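Local coordinates for molinate hydrolase (Gulosibacter molinativorax, PDB 4UB9), which hydrolyses the thiocarbamate herbicide molinate, as a zinc-binding enzyme of the amidohydrolase family, at residues Thr331-Gln336 and Met408-Met413; Ala347-Arg352 and Arg393-Gly398. One frame throughout, in Å; residues are numbered along the deposited sequence.

Contact 1 of 2, residues Thr331-Gln336 and Met408-Met413; sequences TTIAQQ and MVEKGM
Glu410 and Lys411, at the C-terminal end of helix 400-410, reach across to the N-terminus of helix 333-341, so that the C-terminal end of one helix meets the N-capped start of another. Ile333 N, in the first turn of helix 333-341, donates to Glu410 OE1 over 2.8 Å with an N-H...O angle of 163°, meeting the carboxylate on its syn side and 16° out of its plane. Thr332 is the N-cap: its OG1 accepts from Gln335 N at 3.1 Å and is also hydrogen-bonded to Glu392. The other carboxylate oxygen of Glu410, OE2, is bonded to Gln406 one turn back. The Glu410 side chain runs extended beyond CG, and Ile333 lies against it, with CD1 3.9 Å from Glu410 CD. Because the carboxylate sits at a helix N-terminus, the helix dipole would probably favour its charged form. An alanine in place of Glu410 removes the carboxylate, which is likely to leave the N-H of Ile333 without its acceptor and to open a gap beside Ile333 CD1. The helix carrying Glu410 ends in a Schellman motif, with Gly412 at positive phi as its C-prime residue. The next side chain, Lys411, bends at chi3 and chi4 and sends its ammonium to the strand-to-helix connection, where NZ is also hydrogen-bonded to His355. A water accepts from both Lys411 NZ, at 2.9 Å, and Thr331 N. Lys411 NZ further donates to Thr331 O at 3.1 Å, in the carbonyl plane.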
ATOM      1  N   THR A 331      -5.798  19.043 -23.794  1.00 35.76           N
ATOM      2  CA  THR A 331      -6.088  19.680 -22.578  1.00 38.85           C
ATOM      3  C   THR A 331      -5.955  21.192 -22.849  1.00 39.10           C
ATOM      4  O   THR A 331      -5.115  21.616 -23.633  1.00 35.90           O
ATOM      5  CB  THR A 331      -5.069  19.133 -21.602  1.00 42.06           C
ATOM      6  OG1 THR A 331      -5.617  19.124 -20.291  1.00 59.60           O
ATOM      7  CG2 THR A 331      -3.815  19.843 -21.717  1.00 37.79           C
ATOM      8  N   THR A 332      -6.848  21.992 -22.284  1.00 39.67           N
ATOM      9  CA  THR A 332      -6.784  23.440 -22.470  1.00 34.34           C
ATOM     10  C   THR A 332      -5.604  23.998 -21.723  1.00 36.79           C
ATOM     11  O   THR A 332      -5.030  23.364 -20.835  1.00 37.99           O
ATOM     12  CB  THR A 332      -8.027  24.160 -21.957  1.00 31.99           C
ATOM     13  OG1 THR A 332      -8.172  23.946 -20.555  1.00 33.53           O
ATOM     14  CG2 THR A 332      -9.268  23.691 -22.654  1.00 35.34           C
ATOM     15  N   ILE A 333      -5.245  25.217 -22.049  1.00 35.39           N
ATOM     16  CA  ILE A 333      -4.130  25.890 -21.340  1.00 36.52           C
ATOM     17  C   ILE A 333      -4.335  25.934 -19.829  1.00 35.40           C
ATOM     18  O   ILE A 333      -3.446  25.622 -19.062  1.00 38.44           O
ATOM     19  CB  ILE A 333      -3.970  27.332 -21.869  1.00 41.81           C
ATOM     20  CG1 ILE A 333      -3.369  27.271 -23.287  1.00 43.11           C
ATOM     21  CG2 ILE A 333      -3.085  28.171 -20.942  1.00 37.80           C
ATOM     22  CD1 ILE A 333      -3.605  28.524 -24.112  1.00 42.65           C
ATOM     23  N   ALA A 334      -5.555  26.291 -19.436  1.00 33.51           N
ATOM     24  CA  ALA A 334      -5.900  26.465 -18.032  1.00 34.78           C
ATOM     25  C   ALA A 334      -5.946  25.139 -17.273  1.00 36.30           C
ATOM     26  O   ALA A 334      -5.381  24.992 -16.190  1.00 38.57           O
ATOM     27  CB  ALA A 334      -7.232  27.163 -17.902  1.00 32.83           C
ATOM     28  N   GLN A 335      -6.607  24.153 -17.873  1.00 38.01           N
ATOM     29  CA  GLN A 335      -6.686  22.803 -17.276  1.00 35.10           C
ATOM     30  C   GLN A 335      -5.295  22.216 -17.073  1.00 33.49           C
ATOM     31  O   GLN A 335      -4.952  21.720 -16.002  1.00 34.42           O
ATOM     32  CB  GLN A 335      -7.578  21.892 -18.124  1.00 36.09           C
ATOM     33  CG  GLN A 335      -7.546  20.435 -17.726  1.00 37.35           C
ATOM     34  CD  GLN A 335      -8.082  20.154 -16.320  1.00 38.74           C
ATOM     35  OE1 GLN A 335      -9.002  20.825 -15.798  1.00 36.76           O
ATOM     36  NE2 GLN A 335      -7.538  19.113 -15.718  1.00 34.59           N
ATOM     37  N   GLN A 336      -4.474  22.331 -18.091  1.00 31.50           N
ATOM     38  CA  GLN A 336      -3.118  21.781 -18.021  1.00 32.25           C
ATOM     39  C   GLN A 336      -2.290  22.511 -17.014  1.00 30.44           C
ATOM     40  O   GLN A 336      -1.404  21.938 -16.374  1.00 36.36           O
ATOM     41  CB  GLN A 336      -2.395  21.852 -19.405  1.00 28.36           C
ATOM     42  CG  GLN A 336      -1.033  21.121 -19.425  1.00 30.61           C
ATOM     43  CD  GLN A 336      -1.094  19.601 -19.067  1.00 31.30           C
ATOM     44  OE1 GLN A 336      -0.241  19.070 -18.338  1.00 33.41           O
ATOM     45  NE2 GLN A 336      -2.086  18.920 -19.590  1.00 34.14           N
ATOM     46  N   MET A 408      -8.268  22.800 -28.931  1.00 32.65           N
ATOM     47  CA  MET A 408      -7.606  22.621 -30.236  1.00 34.01           C
ATOM     48  C   MET A 408      -7.368  23.997 -30.895  1.00 32.02           C
ATOM     49  O   MET A 408      -6.296  24.279 -31.374  1.00 29.59           O
ATOM     50  CB  MET A 408      -8.419  21.667 -31.121  1.00 36.28           C
ATOM     51  CG  MET A 408      -8.357  20.209 -30.643  1.00 38.97           C
ATOM     52  SD  MET A 408      -6.668  19.536 -30.584  1.00 40.29           S
ATOM     53  CE  MET A 408      -6.558  18.828 -32.214  1.00 45.31           C
ATOM     54  N   VAL A 409      -8.393  24.837 -30.856  1.00 32.14           N
ATOM     55  CA  VAL A 409      -8.317  26.174 -31.383  1.00 31.21           C
ATOM     56  C   VAL A 409      -7.243  26.959 -30.657  1.00 34.09           C
ATOM     57  O   VAL A 409      -6.471  27.636 -31.298  1.00 36.75           O
ATOM     58  CB  VAL A 409      -9.660  26.880 -31.302  1.00 31.47           C
ATOM     59  CG1 VAL A 409      -9.520  28.366 -31.648  1.00 32.05           C
ATOM     60  CG2 VAL A 409     -10.633  26.201 -32.256  1.00 30.09           C
ATOM     61  N   GLU A 410      -7.136  26.845 -29.329  1.00 33.92           N
ATOM     62  CA  GLU A 410      -5.982  27.465 -28.587  1.00 33.19           C
ATOM     63  C   GLU A 410      -4.624  27.047 -29.143  1.00 32.88           C
ATOM     64  O   GLU A 410      -3.654  27.758 -29.044  1.00 30.79           O
ATOM     65  CB  GLU A 410      -5.961  27.087 -27.092  1.00 35.37           C
ATOM     66  CG  GLU A 410      -7.077  27.675 -26.235  1.00 42.10           C
ATOM     67  CD  GLU A 410      -7.132  27.110 -24.800  1.00 43.58           C
ATOM     68  OE1 GLU A 410      -6.306  26.241 -24.421  1.00 41.36           O
ATOM     69  OE2 GLU A 410      -8.068  27.515 -24.080  1.00 46.08           O
ATOM     70  N   LYS A 411      -4.549  25.846 -29.656  1.00 32.50           N
ATOM     71  CA  LYS A 411      -3.293  25.358 -30.203  1.00 36.36           C
ATOM     72  C   LYS A 411      -3.125  25.680 -31.674  1.00 35.91           C
ATOM     73  O   LYS A 411      -2.219  25.169 -32.307  1.00 39.82           O
ATOM     74  CB  LYS A 411      -3.205  23.844 -30.043  1.00 37.43           C
ATOM     75  CG  LYS A 411      -3.130  23.396 -28.599  1.00 35.12           C
ATOM     76  CD  LYS A 411      -3.184  21.882 -28.537  1.00 40.38           C
ATOM     77  CE  LYS A 411      -3.976  21.393 -27.343  1.00 39.15           C
ATOM     78  NZ  LYS A 411      -3.250  21.643 -26.096  1.00 35.44           N
ATOM     79  N   GLY A 412      -4.046  26.451 -32.238  1.00 34.81           N
ATOM     80  CA  GLY A 412      -3.916  26.912 -33.639  1.00 32.25           C
ATOM     81  C   GLY A 412      -4.863  26.263 -34.623  1.00 33.50           C
ATOM     82  O   GLY A 412      -4.813  26.541 -35.796  1.00 33.78           O
ATOM     83  N   MET A 413      -5.756  25.410 -34.157  1.00 33.59           N
ATOM     84  CA  MET A 413      -6.653  24.803 -35.091  1.00 31.71           C
ATOM     85  C   MET A 413      -7.648  25.841 -35.556  1.00 34.46           C
ATOM     86  O   MET A 413      -8.097  26.686 -34.808  1.00 34.06           O
ATOM     87  CB  MET A 413      -7.403  23.613 -34.503  1.00 32.02           C
ATOM     88  CG  MET A 413      -7.937  22.645 -35.565  1.00 33.99           C
ATOM     89  SD  MET A 413      -8.798  21.214 -34.877  1.00 38.44           S
ATOM     90  CE  MET A 413      -8.812  20.104 -36.273  1.00 38.79           C
TER
HETATM   91  O   HOH W   1      -2.825  18.993 -24.898  1.00 30.00           O

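Contact 2 of 2, residues Ala347-Arg352 and Arg393-Gly398; sequences ADFSGR and RPWTLG
Trp395 turns the edge of its indole toward a face of the Phe349 ring, placing CZ2 over the ring centre, 4.3 Å above the plane. The pair is a T-shaped (edge-to-face) stack: the Phe349 ring and the six-membered ring of Trp395 have centroids 5.7 Å apart and planes inclined at 66°. One face of the indole is covered by Pro394, whose CG sits 3.7 Å above the Trp395 ring, while Met339 of helix 333-341 also touches this side chain. Phe349 holds CG anti to its own nitrogen (chi1 -165°), which carries the ring out from helix 347-350 toward the indole; Met305 and Gln329 pack on it too. Trp395 belongs to a type I beta turn from Arg393 to Thr396, and its CB lies over one face of the Arg393 guanidinium. There Arg393 NE donates to Thr396 OG1 at 2.9 Å, linking the first and last residues of the turn, and backbone hydrogen bonds join Trp395 and Leu397 to Gly375. Both aromatic residues are buried, and the contact between them is wholly apolar. It joins two connections on the metal-binding side of an amidohydrolase TIM barrel, with the Phe349 side chain about 6 Å from the bound zinc ion.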
ATOM      1  N   ALA A 347      -0.851  14.546 -15.620  1.00 38.60           N
ATOM      2  CA  ALA A 347      -0.359  15.741 -16.308  1.00 36.97           C
ATOM      3  C   ALA A 347       0.330  15.411 -17.625  1.00 37.28           C
ATOM      4  O   ALA A 347       0.252  16.174 -18.590  1.00 39.28           O
ATOM      5  CB  ALA A 347       0.617  16.483 -15.422  1.00 35.17           C
ATOM      6  N   ASP A 348       0.971  14.250 -17.642  1.00 37.70           N
ATOM      7  CA  ASP A 348       1.608  13.680 -18.832  1.00 40.02           C
ATOM      8  C   ASP A 348       0.676  13.170 -19.931  1.00 38.55           C
ATOM      9  O   ASP A 348       1.138  12.837 -21.018  1.00 37.38           O
ATOM     10  CB  ASP A 348       2.486  12.499 -18.434  1.00 44.28           C
ATOM     11  CG  ASP A 348       3.876  12.916 -18.053  1.00 47.08           C
ATOM     12  OD1 ASP A 348       4.188  14.122 -18.158  1.00 44.70           O
ATOM     13  OD2 ASP A 348       4.651  12.022 -17.639  1.00 50.29           O
ATOM     14  N   PHE A 349      -0.600  13.058 -19.616  1.00 35.81           N
ATOM     15  CA  PHE A 349      -1.595  12.508 -20.531  1.00 38.22           C
ATOM     16  C   PHE A 349      -1.646  13.380 -21.779  1.00 35.10           C
ATOM     17  O   PHE A 349      -1.441  12.887 -22.883  1.00 36.26           O
ATOM     18  CB  PHE A 349      -2.919  12.458 -19.795  1.00 41.44           C
ATOM     19  CG  PHE A 349      -3.984  11.608 -20.414  1.00 47.86           C
ATOM     20  CD1 PHE A 349      -4.549  11.933 -21.649  1.00 55.23           C
ATOM     21  CD2 PHE A 349      -4.543  10.546 -19.682  1.00 56.94           C
ATOM     22  CE1 PHE A 349      -5.601  11.173 -22.182  1.00 65.70           C
ATOM     23  CE2 PHE A 349      -5.586   9.773 -20.207  1.00 61.92           C
ATOM     24  CZ  PHE A 349      -6.117  10.081 -21.462  1.00 70.57           C
ATOM     25  N   SER A 350      -1.822  14.683 -21.600  1.00 36.19           N
ATOM     26  CA  SER A 350      -1.917  15.658 -22.720  1.00 33.58           C
ATOM     27  C   SER A 350      -0.975  16.841 -22.664  1.00 34.49           C
ATOM     28  O   SER A 350      -0.947  17.661 -23.579  1.00 31.89           O
ATOM     29  CB  SER A 350      -3.304  16.222 -22.773  1.00 35.66           C
ATOM     30  OG  SER A 350      -4.253  15.159 -22.765  1.00 34.85           O
ATOM     31  N   GLY A 351      -0.163  16.879 -21.622  1.00 35.01           N
ATOM     32  CA  GLY A 351       0.768  17.950 -21.442  1.00 33.73           C
ATOM     33  C   GLY A 351       2.140  17.707 -22.003  1.00 37.80           C
ATOM     34  O   GLY A 351       2.434  16.660 -22.629  1.00 35.72           O
ATOM     35  N   ARG A 352       2.990  18.717 -21.782  1.00 41.01           N
ATOM     36  CA  ARG A 352       4.406  18.736 -22.208  1.00 41.97           C
ATOM     37  C   ARG A 352       4.531  18.293 -23.699  1.00 39.44           C
ATOM     38  O   ARG A 352       3.905  18.875 -24.571  1.00 36.23           O
ATOM     39  CB  ARG A 352       5.311  17.894 -21.265  1.00 47.88           C
ATOM     40  CG  ARG A 352       5.344  18.301 -19.798  1.00 59.09           C
ATOM     41  CD  ARG A 352       4.118  17.755 -19.057  1.00 71.20           C
ATOM     42  NE  ARG A 352       3.968  18.247 -17.686  1.00 73.79           N
ATOM     43  CZ  ARG A 352       4.065  17.495 -16.581  1.00 77.27           C
ATOM     44  NH1 ARG A 352       4.293  16.188 -16.654  1.00 71.11           N
ATOM     45  NH2 ARG A 352       3.916  18.063 -15.380  1.00 72.50           N
ATOM     46  N   ARG A 393     -12.414  20.509 -17.423  1.00 41.47           N
ATOM     47  CA  ARG A 393     -12.056  19.123 -17.249  1.00 37.83           C
ATOM     48  C   ARG A 393     -12.338  18.410 -18.567  1.00 35.08           C
ATOM     49  O   ARG A 393     -13.435  18.496 -19.094  1.00 34.24           O
ATOM     50  CB  ARG A 393     -12.871  18.479 -16.141  1.00 40.16           C
ATOM     51  CG  ARG A 393     -12.307  17.130 -15.748  1.00 41.65           C
ATOM     52  CD  ARG A 393     -12.837  16.553 -14.441  1.00 42.83           C
ATOM     53  NE  ARG A 393     -13.954  15.675 -14.742  1.00 46.48           N
ATOM     54  CZ  ARG A 393     -13.936  14.365 -14.671  1.00 40.46           C
ATOM     55  NH1 ARG A 393     -12.874  13.713 -14.240  1.00 44.24           N
ATOM     56  NH2 ARG A 393     -15.013  13.720 -15.033  1.00 46.40           N
ATOM     57  N   PRO A 394     -11.379  17.646 -19.074  1.00 35.29           N
ATOM     58  CA  PRO A 394     -11.601  17.039 -20.393  1.00 36.75           C
ATOM     59  C   PRO A 394     -12.550  15.854 -20.421  1.00 31.67           C
ATOM     60  O   PRO A 394     -13.060  15.517 -21.488  1.00 29.89           O
ATOM     61  CB  PRO A 394     -10.184  16.645 -20.849  1.00 38.02           C
ATOM     62  CG  PRO A 394      -9.372  16.593 -19.615  1.00 36.98           C
ATOM     63  CD  PRO A 394      -9.991  17.517 -18.624  1.00 38.88           C
ATOM     64  N   TRP A 395     -12.817  15.290 -19.250  1.00 32.74           N
ATOM     65  CA  TRP A 395     -13.539  13.996 -19.116  1.00 36.42           C
ATOM     66  C   TRP A 395     -14.989  14.082 -18.602  1.00 38.84           C
ATOM     67  O   TRP A 395     -15.633  13.081 -18.321  1.00 35.28           O
ATOM     68  CB  TRP A 395     -12.756  13.093 -18.208  1.00 34.30           C
ATOM     69  CG  TRP A 395     -11.343  12.937 -18.673  1.00 33.78           C
ATOM     70  CD1 TRP A 395     -10.940  12.458 -19.858  1.00 36.47           C
ATOM     71  CD2 TRP A 395     -10.169  13.279 -17.964  1.00 37.05           C
ATOM     72  NE1 TRP A 395      -9.572  12.443 -19.942  1.00 36.27           N
ATOM     73  CE2 TRP A 395      -9.074  12.975 -18.792  1.00 35.81           C
ATOM     74  CE3 TRP A 395      -9.923  13.846 -16.711  1.00 42.40           C
ATOM     75  CZ2 TRP A 395      -7.739  13.163 -18.395  1.00 37.05           C
ATOM     76  CZ3 TRP A 395      -8.576  14.071 -16.323  1.00 42.05           C
ATOM     77  CH2 TRP A 395      -7.514  13.706 -17.160  1.00 40.86           C
ATOM     78  N   THR A 396     -15.524  15.298 -18.619  1.00 41.26           N
ATOM     79  CA  THR A 396     -16.876  15.562 -18.160  1.00 39.03           C
ATOM     80  C   THR A 396     -17.866  15.510 -19.332  1.00 38.60           C
ATOM     81  O   THR A 396     -17.990  16.437 -20.100  1.00 37.47           O
ATOM     82  CB  THR A 396     -16.959  16.919 -17.455  1.00 40.43           C
ATOM     83  OG1 THR A 396     -15.992  16.971 -16.393  1.00 46.49           O
ATOM     84  CG2 THR A 396     -18.342  17.142 -16.888  1.00 39.08           C
ATOM     85  N   LEU A 397     -18.505  14.371 -19.472  1.00 35.02           N
ATOM     86  CA  LEU A 397     -19.394  14.129 -20.582  1.00 36.82           C
ATOM     87  C   LEU A 397     -20.485  15.211 -20.654  1.00 39.86           C
ATOM     88  O   LEU A 397     -21.068  15.550 -19.646  1.00 36.67           O
ATOM     89  CB  LEU A 397     -20.071  12.763 -20.442  1.00 34.15           C
ATOM     90  CG  LEU A 397     -20.894  12.307 -21.643  1.00 35.86           C
ATOM     91  CD1 LEU A 397     -20.042  12.130 -22.883  1.00 34.99           C
ATOM     92  CD2 LEU A 397     -21.611  11.014 -21.304  1.00 38.43           C
ATOM     93  N   GLY A 398     -20.770  15.676 -21.862  1.00 39.73           N
ATOM     94  CA  GLY A 398     -21.835  16.670 -22.094  1.00 41.34           C
ATOM     95  C   GLY A 398     -21.270  18.029 -22.407  1.00 35.78           C
ATOM     96  O   GLY A 398     -21.946  18.854 -22.978  1.00 37.36           O
TER

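Contacts 1 and 2 lie close together, about 11 Å between their centres, and helix 333-341 and the following helix 347-350 connect them: the first begins in contact 1, the second carries Phe349 of contact 2. They also touch directly, Thr331 CB lying 3.6 Å from Ser350 CB, and along the chain both segments of contact 2 fall between the two halves of contact 1. Their relation to the metal differs. The side chain of Phe349 is about 5 Å from that of His302 and about 8 Å from that of His282, the zinc-binding histidines, so contact 2 borders the metal site. Contact 1 stands further off, with the side chain of Thr331 about 11 Å from that of His302.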